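Local coordinates for periplasmic binding protein (Veillonella parvula, PDB 4LJS), which probably binds a small ligand, possibly an iron or cobalt chelate, in the periplasm for delivery to an ABC transporter, at residues R173-Q176 against E177-S181; R298-D301 against S302-V306; L149-D152 against M153-Y157. One frame throughout, in Å; residues are numbered along the deposited sequence.

Interaction 1 of 3, residues R173-Q176 against E177-S181; sequences RLIQ and EMQQS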
loop_
_atom_site.group_PDB
_atom_site.type_symbol
_atom_site.label_atom_id
_atom_site.label_comp_id
_atom_site.label_asym_id
_atom_site.label_seq_id
_atom_site.Cartn_x
_atom_site.Cartn_y
_atom_site.Cartn_z
ATOM N N ARG A 173 -9.665 2.859 14.602
ATOM C CA ARG A 173 -8.565 2.476 15.479
ATOM C C ARG A 173 -7.280 2.315 14.669
ATOM O O ARG A 173 -6.223 2.805 15.066
ATOM C CB ARG A 173 -8.887 1.184 16.226
ATOM C CG ARG A 173 -7.751 0.677 17.102
ATOM C CD ARG A 173 -8.065 -0.702 17.648
ATOM N NE ARG A 173 -8.625 -1.563 16.610
ATOM C CZ ARG A 173 -7.902 -2.293 15.765
ATOM N NH1 ARG A 173 -6.575 -2.279 15.830
ATOM N NH2 ARG A 173 -8.511 -3.041 14.852
ATOM N N LEU A 174 -7.377 1.637 13.527
ATOM C CA LEU A 174 -6.212 1.427 12.666
ATOM C C LEU A 174 -5.640 2.743 12.140
ATOM O O LEU A 174 -4.433 2.957 12.152
ATOM C CB LEU A 174 -6.566 0.500 11.500
ATOM C CG LEU A 174 -6.909 -0.928 11.916
ATOM C CD1 LEU A 174 -7.500 -1.689 10.747
ATOM C CD2 LEU A 174 -5.681 -1.643 12.481
ATOM N N ILE A 175 -6.521 3.620 11.681
ATOM C CA ILE A 175 -6.129 4.931 11.184
ATOM C C ILE A 175 -5.483 5.770 12.292
ATOM O O ILE A 175 -4.433 6.385 12.089
ATOM C CB ILE A 175 -7.354 5.663 10.613
ATOM C CG1 ILE A 175 -7.745 5.046 9.264
ATOM C CG2 ILE A 175 -7.103 7.159 10.496
ATOM C CD1 ILE A 175 -9.125 5.437 8.801
ATOM N N GLN A 176 -6.110 5.781 13.464
ATOM C CA GLN A 176 -5.617 6.560 14.586
ATOM C C GLN A 176 -4.227 6.109 15.042
ATOM O O GLN A 176 -3.395 6.933 15.417
ATOM C CB GLN A 176 -6.596 6.513 15.758
ATOM C CG GLN A 176 -6.279 7.539 16.841
ATOM C CD GLN A 176 -7.021 7.287 18.141
ATOM O OE1 GLN A 176 -7.585 8.207 18.735
ATOM N NE2 GLN A 176 -7.009 6.040 18.599
ATOM N N GLU A 177 -3.984 4.801 15.015
ATOM C CA GLU A 177 -2.682 4.252 15.385
ATOM C C GLU A 177 -1.596 4.862 14.503
ATOM O O GLU A 177 -0.549 5.303 14.984
ATOM C CB GLU A 177 -2.700 2.729 15.230
ATOM C CG GLU A 177 -1.340 2.049 15.280
ATOM C CD GLU A 177 -1.444 0.527 15.228
ATOM O OE1 GLU A 177 -2.498 0.008 14.789
ATOM O OE2 GLU A 177 -0.472 -0.149 15.637
HETATM N N MSE A 178 -1.866 4.891 13.203
HETATM C CA MSE A 178 -0.931 5.438 12.231
HETATM C C MSE A 178 -0.747 6.947 12.400
HETATM O O MSE A 178 0.382 7.454 12.413
HETATM C CB MSE A 178 -1.406 5.100 10.816
HETATM C CG MSE A 178 -1.308 3.609 10.504
HETATM SE SE MSE A 178 -1.809 3.104 8.676
HETATM C CE MSE A 178 -3.657 3.640 8.677
ATOM N N GLN A 179 -1.857 7.661 12.543
ATOM C CA GLN A 179 -1.801 9.110 12.694
ATOM C C GLN A 179 -1.087 9.534 13.978
ATOM O O GLN A 179 -0.303 10.484 13.978
ATOM C CB GLN A 179 -3.207 9.703 12.669
ATOM C CG GLN A 179 -3.940 9.533 11.346
ATOM C CD GLN A 179 -5.303 10.205 11.371
ATOM O OE1 GLN A 179 -5.936 10.301 12.424
ATOM N NE2 GLN A 179 -5.754 10.687 10.218
ATOM N N GLN A 180 -1.366 8.837 15.074
ATOM C CA GLN A 180 -0.732 9.150 16.349
ATOM C C GLN A 180 0.770 8.888 16.298
ATOM O O GLN A 180 1.560 9.589 16.934
ATOM C CB GLN A 180 -1.364 8.337 17.479
ATOM C CG GLN A 180 -2.751 8.811 17.864
ATOM C CD GLN A 180 -3.362 8.007 18.995
ATOM O OE1 GLN A 180 -2.802 7.003 19.440
ATOM N NE2 GLN A 180 -4.521 8.446 19.464
ATOM N N SER A 181 1.149 7.865 15.538
ATOM C CA SER A 181 2.541 7.486 15.396
ATOM C C SER A 181 3.337 8.567 14.657
ATOM O O SER A 181 4.413 8.975 15.108
ATOM C CB SER A 181 2.635 6.148 14.664
ATOM O OG SER A 181 3.979 5.754 14.523
HETATM O O HOH W 1 -2.410 0.640 11.833
#
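Q176 and Q180, one turn apart, illustrate how a helix settles its backbone while its side-chain amides remain merely packed. Q176 O takes the N-H of Q180 at 2.8 Å, yet the amides at the ends of the two side chains do not pair: NE2 of Q180 approaches CD of Q176 to 3.1 Å, with the amide planes 31° apart, and is too poorly angled to bond OE1 of Q176. The same i to i+4 rule satisfies R173 O, which receives E177 N at 3.0 Å, and I175 O, which receives Q179 N at 2.9 Å. L174 O keeps the pattern but loosely: M178 N is weakly held at 3.4 Å, and water 1 also donates to it, from 3.1 Å. That water turns its other proton to OE1 of E177, again weakly, and so bridges backbone and carboxylate. The helix concerned, 168-188, spans from one lobe to the other, consistent with the long connecting helix of class III periplasmic binding proteins. E177 reaches the water because its CG is anti to the backbone N (chi1 167°), with the rest of the chain extended. OE1 of E177 also lies near NH1 of R173, but the opposite charges do not touch. On the side facing helix 151-164, I175 and Q179 run alongside each other, I175 CG2 lying 3.6 Å from Q179 CD. M178, a selenomethionine, bends at chi3 (-63°) and folds its CE methyl back against L174 O and I175 CA. S181 O accepts from the hydroxyl of T185 farther along the helix.

Interaction 2 of 3, residues R298-D301 against S302-V306; sequences RLLD and SIDIV. Unlike the reference sequence in segment 302-306: S302 (reference Gly).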
loop_
_atom_site.group_PDB
_atom_site.type_symbol
_atom_site.label_atom_id
_atom_site.label_comp_id
_atom_site.label_asym_id
_atom_site.label_seq_id
_atom_site.Cartn_x
_atom_site.Cartn_y
_atom_site.Cartn_z
ATOM N N ARG A 298 -1.128 -1.686 4.894
ATOM C CA ARG A 298 0.321 -1.905 5.009
ATOM C C ARG A 298 1.123 -0.594 5.077
ATOM O O ARG A 298 2.356 -0.598 5.202
ATOM C CB ARG A 298 0.851 -2.810 3.883
ATOM C CG ARG A 298 0.245 -4.219 3.861
ATOM C CD ARG A 298 0.450 -4.937 5.194
ATOM N NE ARG A 298 1.866 -5.154 5.480
ATOM C CZ ARG A 298 2.574 -6.184 5.027
ATOM N NH1 ARG A 298 2.003 -7.115 4.256
ATOM N NH2 ARG A 298 3.857 -6.286 5.348
ATOM N N LEU A 299 0.421 0.527 4.996
ATOM C CA LEU A 299 1.029 1.828 5.255
ATOM C C LEU A 299 1.696 1.865 6.647
ATOM O O LEU A 299 2.660 2.597 6.865
ATOM C CB LEU A 299 -0.022 2.937 5.141
ATOM C CG LEU A 299 0.448 4.367 5.426
ATOM C CD1 LEU A 299 1.685 4.717 4.597
ATOM C CD2 LEU A 299 -0.660 5.354 5.165
ATOM N N LEU A 300 1.178 1.069 7.580
ATOM C CA LEU A 300 1.774 0.969 8.909
ATOM C C LEU A 300 3.233 0.510 8.859
ATOM O O LEU A 300 4.072 1.013 9.611
ATOM C CB LEU A 300 0.953 0.034 9.803
ATOM C CG LEU A 300 1.464 -0.123 11.241
ATOM C CD1 LEU A 300 1.576 1.241 11.943
ATOM C CD2 LEU A 300 0.590 -1.088 12.045
ATOM N N ASP A 301 3.529 -0.441 7.974
ATOM C CA ASP A 301 4.892 -0.956 7.819
ATOM C C ASP A 301 5.856 0.142 7.355
ATOM O O ASP A 301 6.981 0.253 7.856
ATOM C CB ASP A 301 4.929 -2.128 6.826
ATOM C CG ASP A 301 4.208 -3.364 7.338
ATOM O OD1 ASP A 301 2.967 -3.426 7.227
ATOM O OD2 ASP A 301 4.883 -4.285 7.838
ATOM N N SER A 302 5.423 0.944 6.386
ATOM C CA SER A 302 6.281 2.005 5.869
ATOM C C SER A 302 6.467 3.150 6.860
ATOM O O SER A 302 7.570 3.684 6.976
ATOM C CB SER A 302 5.791 2.529 4.523
ATOM O OG SER A 302 4.419 2.867 4.538
ATOM N N ILE A 303 5.400 3.517 7.571
ATOM C CA ILE A 303 5.507 4.504 8.647
ATOM C C ILE A 303 6.596 4.100 9.641
ATOM O O ILE A 303 7.455 4.904 10.000
ATOM C CB ILE A 303 4.180 4.674 9.414
ATOM C CG1 ILE A 303 3.159 5.437 8.571
ATOM C CG2 ILE A 303 4.408 5.438 10.709
ATOM C CD1 ILE A 303 1.758 5.401 9.160
ATOM N N ASP A 304 6.563 2.843 10.069
ATOM C CA ASP A 304 7.554 2.317 11.007
ATOM C C ASP A 304 8.979 2.323 10.461
ATOM O O ASP A 304 9.912 2.749 11.146
ATOM C CB ASP A 304 7.174 0.906 11.462
ATOM C CG ASP A 304 6.001 0.905 12.433
ATOM O OD1 ASP A 304 5.627 1.994 12.921
ATOM O OD2 ASP A 304 5.455 -0.182 12.714
ATOM N N ILE A 305 9.147 1.853 9.231
ATOM C CA ILE A 305 10.472 1.811 8.625
ATOM C C ILE A 305 11.029 3.216 8.411
ATOM O O ILE A 305 12.183 3.497 8.745
ATOM C CB ILE A 305 10.467 1.030 7.300
ATOM C CG1 ILE A 305 10.157 -0.445 7.581
ATOM C CG2 ILE A 305 11.804 1.196 6.568
ATOM C CD1 ILE A 305 10.045 -1.311 6.348
ATOM N N VAL A 306 10.203 4.109 7.878
ATOM C CA VAL A 306 10.661 5.458 7.601
ATOM C C VAL A 306 10.931 6.263 8.884
ATOM O O VAL A 306 11.977 6.904 9.009
ATOM C CB VAL A 306 9.709 6.191 6.648
ATOM C CG1 VAL A 306 10.175 7.614 6.438
ATOM C CG2 VAL A 306 9.652 5.448 5.309
#
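The carboxylate of D304 folds back beside L300 O, which accepts the backbone N-H of D304 (D304 N to L300 O, 3.1 Å); its oxygens, acceptors too, make no bond there, whereas the carboxylate of D301 is claimed by a guanidinium. The carboxyl carbon of D301 lies in the plane of the R298 guanidinium, at its edge. NE of R298 gives a nearly straight bond of 2.7 Å (171°) to OD1 of D301; this salt bridge stays in the guanidinium plane but meets OD1 from above the carboxylate plane, 54° out of it. NH2 adds a long, weak bond to OD2. R298 directly precedes helix 299-310 and D301 lies in its first turn; the helix follows strand 284-288 of the second lobe and packs against helices 151-164 and 168-188 where the lobes are joined. The pair belongs to a wider charge network, since NH1 of R298 bridges to E56 and also donates to Y78 O, while OD1 of D301 takes a second partner in NH1 of R80. Such sharing probably favours the ionised carboxylates.

Within the helix, L299 O is approached by two groups. I303 N reaches it at 3.0 Å, and OG of S302, which is hydrogen-bonded to A291 O, stands 2.9 Å away. S302, a glycine in the reference sequence, holds OG between its backbone N and carbonyl carbon (chi1 51°), which also brings OG to 3.3 Å from the CD1 methyl of L299. On the apolar side L299 and I303 pass at a slant, with CG of L299 4.1 Å from CD1 of I303. Two residues on, I305 N bonds to D301 O, the CG1 methylene of I305 lying 3.3 Å from that same D301 oxygen.

Interaction 3 of 3, residues L149-D152 against M153-Y157; sequences LTMD and MEYKY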
loop_
_atom_site.group_PDB
_atom_site.type_symbol
_atom_site.label_atom_id
_atom_site.label_comp_id
_atom_site.label_asym_id
_atom_site.label_seq_id
_atom_site.Cartn_x
_atom_site.Cartn_y
_atom_site.Cartn_z
ATOM N N LEU A 149 0.369 11.455 -4.757
ATOM C CA LEU A 149 -0.181 10.371 -3.955
ATOM C C LEU A 149 0.131 10.625 -2.480
ATOM O O LEU A 149 1.259 10.984 -2.124
ATOM C CB LEU A 149 0.380 9.042 -4.446
ATOM C CG LEU A 149 0.075 8.838 -5.938
ATOM C CD1 LEU A 149 0.718 7.575 -6.486
ATOM C CD2 LEU A 149 -1.437 8.832 -6.193
ATOM N N THR A 150 -0.878 10.483 -1.626
ATOM C CA THR A 150 -0.745 10.911 -0.234
ATOM C C THR A 150 -1.151 9.845 0.783
ATOM O O THR A 150 -1.836 8.869 0.444
ATOM C CB THR A 150 -1.596 12.173 0.051
ATOM O OG1 THR A 150 -2.983 11.859 -0.126
ATOM C CG2 THR A 150 -1.198 13.341 -0.878
HETATM N N MSE A 151 -0.734 10.055 2.034
HETATM C CA MSE A 151 -1.166 9.207 3.137
HETATM C C MSE A 151 -2.677 9.323 3.326
HETATM O O MSE A 151 -3.352 8.337 3.627
HETATM C CB MSE A 151 -0.433 9.584 4.431
HETATM C CG MSE A 151 1.072 9.379 4.364
HETATM SE SE MSE A 151 1.966 9.665 6.067
HETATM C CE MSE A 151 1.288 8.101 6.994
ATOM N N ASP A 152 -3.192 10.536 3.148
ATOM C CA ASP A 152 -4.622 10.808 3.234
ATOM C C ASP A 152 -5.468 9.870 2.371
ATOM O O ASP A 152 -6.481 9.349 2.837
ATOM C CB ASP A 152 -4.920 12.264 2.873
ATOM C CG ASP A 152 -4.624 13.220 4.018
ATOM O OD1 ASP A 152 -4.522 12.751 5.174
ATOM O OD2 ASP A 152 -4.495 14.439 3.764
HETATM N N MSE A 153 -5.061 9.654 1.123
HETATM C CA MSE A 153 -5.801 8.740 0.251
HETATM C C MSE A 153 -5.897 7.346 0.853
HETATM O O MSE A 153 -6.926 6.689 0.720
HETATM C CB MSE A 153 -5.162 8.641 -1.130
HETATM C CG MSE A 153 -5.281 9.891 -1.948
HETATM SE SE MSE A 153 -4.186 9.746 -3.542
HETATM C CE MSE A 153 -4.485 11.559 -4.239
ATOM N N GLU A 154 -4.825 6.898 1.509
ATOM C CA GLU A 154 -4.828 5.579 2.146
ATOM C C GLU A 154 -5.772 5.542 3.345
ATOM O O GLU A 154 -6.486 4.556 3.548
ATOM C CB GLU A 154 -3.416 5.156 2.560
ATOM C CG GLU A 154 -2.435 5.056 1.399
ATOM C CD GLU A 154 -2.977 4.225 0.239
ATOM O OE1 GLU A 154 -3.503 3.114 0.482
ATOM O OE2 GLU A 154 -2.879 4.691 -0.916
ATOM N N TYR A 155 -5.778 6.615 4.137
ATOM C CA TYR A 155 -6.698 6.714 5.269
ATOM C C TYR A 155 -8.156 6.612 4.817
ATOM O O TYR A 155 -8.939 5.868 5.403
ATOM C CB TYR A 155 -6.486 8.021 6.038
ATOM C CG TYR A 155 -5.153 8.105 6.747
ATOM C CD1 TYR A 155 -4.491 6.955 7.148
ATOM C CD2 TYR A 155 -4.558 9.336 7.022
ATOM C CE1 TYR A 155 -3.272 7.022 7.799
ATOM C CE2 TYR A 155 -3.331 9.412 7.671
ATOM C CZ TYR A 155 -2.693 8.246 8.056
ATOM O OH TYR A 155 -1.474 8.287 8.703
ATOM N N LYS A 156 -8.512 7.365 3.778
ATOM C CA LYS A 156 -9.881 7.373 3.281
ATOM C C LYS A 156 -10.237 5.990 2.749
ATOM O O LYS A 156 -11.360 5.513 2.925
ATOM C CB LYS A 156 -10.058 8.418 2.173
ATOM C CG LYS A 156 -11.339 8.209 1.346
ATOM C CD LYS A 156 -11.577 9.324 0.321
ATOM C CE LYS A 156 -12.770 9.014 -0.594
ATOM N NZ LYS A 156 -12.494 7.910 -1.571
ATOM N N TYR A 157 -9.265 5.356 2.101
ATOM C CA TYR A 157 -9.432 4.023 1.543
ATOM C C TYR A 157 -9.852 3.074 2.654
ATOM O O TYR A 157 -10.842 2.354 2.539
ATOM C CB TYR A 157 -8.110 3.570 0.930
ATOM C CG TYR A 157 -8.092 2.171 0.343
ATOM C CD1 TYR A 157 -8.553 1.936 -0.949
ATOM C CD2 TYR A 157 -7.577 1.096 1.065
ATOM C CE1 TYR A 157 -8.514 0.672 -1.503
ATOM C CE2 TYR A 157 -7.535 -0.181 0.518
ATOM C CZ TYR A 157 -8.010 -0.387 -0.769
ATOM O OH TYR A 157 -7.979 -1.646 -1.335
HETATM O O HOH W 2 -1.150 6.817 -1.873
#
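T150 and M153 meet where helix 151-164 begins, a worked example of N-capping: OG1 of T150, the N-cap residue, accepts M153 N at 3.3 Å (157°) and so satisfies an amide of the first turn that has no helical carbonyl ahead of it. The selenomethionine side chain of M153 then turns back along the incoming chain. Its CB lies 3.7 Å from T150 O. CG comes to 3.5 Å from OG1 of T150, so the capping hydroxyl is flanked by this methylene as well as by the amide it accepts. Beyond CG the chain is extended and carries SE across L149 at a slant, 3.9 Å from its CD2 methyl; SE is about as close to T150 N. The CE methyl at the tip ends farther from CD2 of L149 than SE does; outside the turn, M153 also packs on E140.

One water bridges the cap to the first turn: water 2 donates to T150 O at 3.2 Å and to OE2 of E154 at 2.9 Å. E154 is well supplied elsewhere: S141 OG bonds to OE2 and G296 N to OE1. OD1 of N218, on helix 215-222, accepts the backbone N-H of M151.

On the other flank the side chains of M151 and Y155 run alongside each other in the same direction. M151 O accepts the backbone N-H of Y155 and also sits over one face of the Y155 ring, 3.6 Å above its plane and offset toward the rim. D152 adds its carboxylate obliquely, with the two planes 54° apart. M151, likewise a selenomethionine, bends at its last torsion (chi3 70°), and this swings its CE methyl to 3.3 Å from the OH of Y155.

Three helices meet at the junction between the lobes, and each interaction is a short run along one of them. Interaction 3 opens helix 151-164 and includes the residues leading into it, interaction 1 lies on the next helix in the chain, and interaction 2 begins helix 299-310. Their centres stand about 11 Å apart for 1 and 2, and about 13 Å for either with 3. M178 ties them together: its CB touches CD1 of I303 at 3.6 Å, and its CE meets CE1 of Y155 at 3.5 Å. CD1 of I303 in turn touches CE of M151 at 3.5 Å. These are packing contacts, whereas the ligand of class III binding proteins is held in the cleft between the lobes.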